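Local coordinates for protein LEOA (Escherichia coli, PDB 4AUR) that is a bacterial dynamin from enterotoxigenic E. coli, a GTPase-family protein that probably binds and hydrolyses GTP, at residues W161-L166 / R208-T213. Numbering follows the deposited sequence.
Sequences WVLRDL and RAADLT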
loop_
_atom_site.group_PDB
_atom_site.type_symbol
_atom_site.label_atom_id
_atom_site.label_comp_id
_atom_site.label_asym_id
_atom_site.label_seq_id
_atom_site.Cartn_x
_atom_site.Cartn_y
_atom_site.Cartn_z
ATOM N N TRP A 161 -29.997 -34.845 -0.552
ATOM C CA TRP A 161 -29.953 -34.299 -1.904
ATOM C C TRP A 161 -29.961 -32.789 -1.863
ATOM O O TRP A 161 -29.209 -32.152 -2.543
ATOM C CB TRP A 161 -31.179 -34.802 -2.644
ATOM C CG TRP A 161 -31.298 -34.367 -4.036
ATOM C CD1 TRP A 161 -30.381 -34.507 -5.014
ATOM C CD2 TRP A 161 -32.439 -33.736 -4.630
ATOM N NE1 TRP A 161 -30.869 -33.999 -6.177
ATOM C CE2 TRP A 161 -32.133 -33.516 -5.967
ATOM C CE3 TRP A 161 -33.694 -33.328 -4.144
ATOM C CZ2 TRP A 161 -33.032 -32.903 -6.851
ATOM C CZ3 TRP A 161 -34.583 -32.725 -5.018
ATOM C CH2 TRP A 161 -34.246 -32.515 -6.357
ATOM N N VAL A 162 -30.807 -32.224 -1.017
ATOM C CA VAL A 162 -30.950 -30.788 -0.907
ATOM C C VAL A 162 -29.786 -30.164 -0.189
ATOM O O VAL A 162 -29.237 -29.155 -0.636
ATOM C CB VAL A 162 -32.228 -30.433 -0.151
ATOM C CG1 VAL A 162 -32.327 -28.936 0.074
ATOM C CG2 VAL A 162 -33.421 -30.896 -0.946
ATOM N N LEU A 163 -29.416 -30.747 0.939
ATOM C CA LEU A 163 -28.447 -30.108 1.836
ATOM C C LEU A 163 -27.030 -30.470 1.465
ATOM O O LEU A 163 -26.148 -29.640 1.531
ATOM C CB LEU A 163 -28.699 -30.499 3.282
ATOM C CG LEU A 163 -30.092 -30.279 3.845
ATOM C CD1 LEU A 163 -30.120 -30.730 5.293
ATOM C CD2 LEU A 163 -30.533 -28.833 3.776
ATOM N N ARG A 164 -26.799 -31.707 1.076
ATOM C CA ARG A 164 -25.460 -32.102 0.737
ATOM C C ARG A 164 -25.213 -31.945 -0.755
ATOM O O ARG A 164 -24.408 -31.098 -1.153
ATOM C CB ARG A 164 -25.182 -33.528 1.188
ATOM C CG ARG A 164 -23.731 -33.930 1.001
ATOM C CD ARG A 164 -22.982 -33.782 2.305
ATOM N NE ARG A 164 -22.781 -32.377 2.619
ATOM C CZ ARG A 164 -22.572 -31.889 3.838
ATOM N NH1 ARG A 164 -22.551 -32.680 4.911
ATOM N NH2 ARG A 164 -22.388 -30.583 3.986
ATOM N N ASP A 165 -25.900 -32.753 -1.572
ATOM C CA ASP A 165 -25.653 -32.794 -3.017
ATOM C C ASP A 165 -25.786 -31.383 -3.610
ATOM O O ASP A 165 -24.833 -30.877 -4.187
ATOM C CB ASP A 165 -26.630 -33.765 -3.676
ATOM C CG ASP A 165 -26.199 -34.221 -5.076
ATOM O OD1 ASP A 165 -25.250 -33.661 -5.689
ATOM O OD2 ASP A 165 -26.855 -35.173 -5.571
ATOM N N LEU A 166 -26.939 -30.743 -3.417
ATOM C CA LEU A 166 -27.219 -29.452 -4.023
ATOM C C LEU A 166 -26.747 -28.301 -3.184
ATOM O O LEU A 166 -26.679 -27.185 -3.667
ATOM C CB LEU A 166 -28.710 -29.261 -4.263
ATOM C CG LEU A 166 -29.418 -30.239 -5.193
ATOM C CD1 LEU A 166 -30.852 -29.783 -5.353
ATOM C CD2 LEU A 166 -28.723 -30.350 -6.545
ATOM N N ARG A 208 -28.331 -36.203 10.809
ATOM C CA ARG A 208 -27.958 -37.596 10.662
ATOM C C ARG A 208 -28.309 -38.119 9.289
ATOM O O ARG A 208 -27.697 -39.074 8.817
ATOM C CB ARG A 208 -28.638 -38.422 11.766
ATOM C CG ARG A 208 -28.046 -39.798 12.039
ATOM C CD ARG A 208 -26.529 -39.853 12.285
ATOM N NE ARG A 208 -26.017 -39.055 13.407
ATOM C CZ ARG A 208 -24.896 -39.329 14.094
ATOM N NH1 ARG A 208 -24.171 -40.394 13.796
ATOM N NH2 ARG A 208 -24.494 -38.538 15.097
ATOM N N ALA A 209 -29.293 -37.496 8.646
ATOM C CA ALA A 209 -29.706 -37.874 7.288
ATOM C C ALA A 209 -28.721 -37.398 6.236
ATOM O O ALA A 209 -28.632 -38.006 5.162
ATOM C CB ALA A 209 -31.064 -37.305 6.977
ATOM N N ALA A 210 -27.997 -36.320 6.546
ATOM C CA ALA A 210 -27.188 -35.625 5.572
ATOM C C ALA A 210 -25.760 -35.395 6.027
ATOM O O ALA A 210 -25.086 -34.556 5.472
ATOM C CB ALA A 210 -27.830 -34.300 5.256
ATOM N N ASP A 211 -25.297 -36.143 7.025
ATOM C CA ASP A 211 -23.917 -36.051 7.535
ATOM C C ASP A 211 -23.535 -34.662 7.993
ATOM O O ASP A 211 -22.389 -34.296 7.843
ATOM C CB ASP A 211 -22.870 -36.465 6.475
ATOM C CG ASP A 211 -23.229 -37.754 5.707
ATOM O OD1 ASP A 211 -24.246 -38.416 6.019
ATOM O OD2 ASP A 211 -22.461 -38.098 4.773
ATOM N N LEU A 212 -24.456 -33.873 8.537
ATOM C CA LEU A 212 -24.130 -32.460 8.813
ATOM C C LEU A 212 -23.127 -32.335 9.935
ATOM O O LEU A 212 -23.114 -33.144 10.856
ATOM C CB LEU A 212 -25.350 -31.652 9.197
ATOM C CG LEU A 212 -26.550 -31.546 8.263
ATOM C CD1 LEU A 212 -27.567 -30.605 8.886
ATOM C CD2 LEU A 212 -26.175 -31.061 6.878
ATOM N N THR A 213 -22.280 -31.319 9.857
ATOM C CA THR A 213 -21.346 -31.037 10.934
ATOM C C THR A 213 -22.066 -30.198 11.951
ATOM O O THR A 213 -23.191 -29.736 11.702
ATOM C CB THR A 213 -20.146 -30.235 10.449
ATOM O OG1 THR A 213 -20.604 -28.974 9.946
ATOM C CG2 THR A 213 -19.384 -31.009 9.361
#
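In the P-loop GTPase fold of this bacterial dynamin, the C-terminal part of helix 156-165 packs against the link that joins helix 188-209 to helix 214-219, L163 and R164 meeting A210, D211 and L212. It is an instance of a helix packed on an interhelical link, with an arginine reaching past backbone carbonyls to a carboxylate of the next helix. The contact has an apolar part and a polar part. In the first, L163 points toward the link, and its CD1 lies 4.2 Å from A210 CB and 4.3 Å from L212 CD2, so that one methyl branch meets both residues. L169 touches L163 and L212 alike, and F174 of strand 172-177 also packs on L163, which ties this patch to the central sheet. Beside it, R164 sets out with CG anti to the backbone N (chi1 -173°), and two later bends carry its guanidinium over to the link. NH1 comes to 3.4 Å from D211 O, which approaches the rim roughly in plane, and to 3.2 Å from A210 O, tilted from that plane. D211 CB is 4.1 Å from R164 NH1, but its carboxylate stays apart, OD2 lying 5.4 Å from R164 NH1 and forming a weak, long ion pair with K160. At NH2, a salt bridge to E216 balances the arginine charge, while the two carbonyl oxygens probably give NH1 favourable electrostatic surroundings.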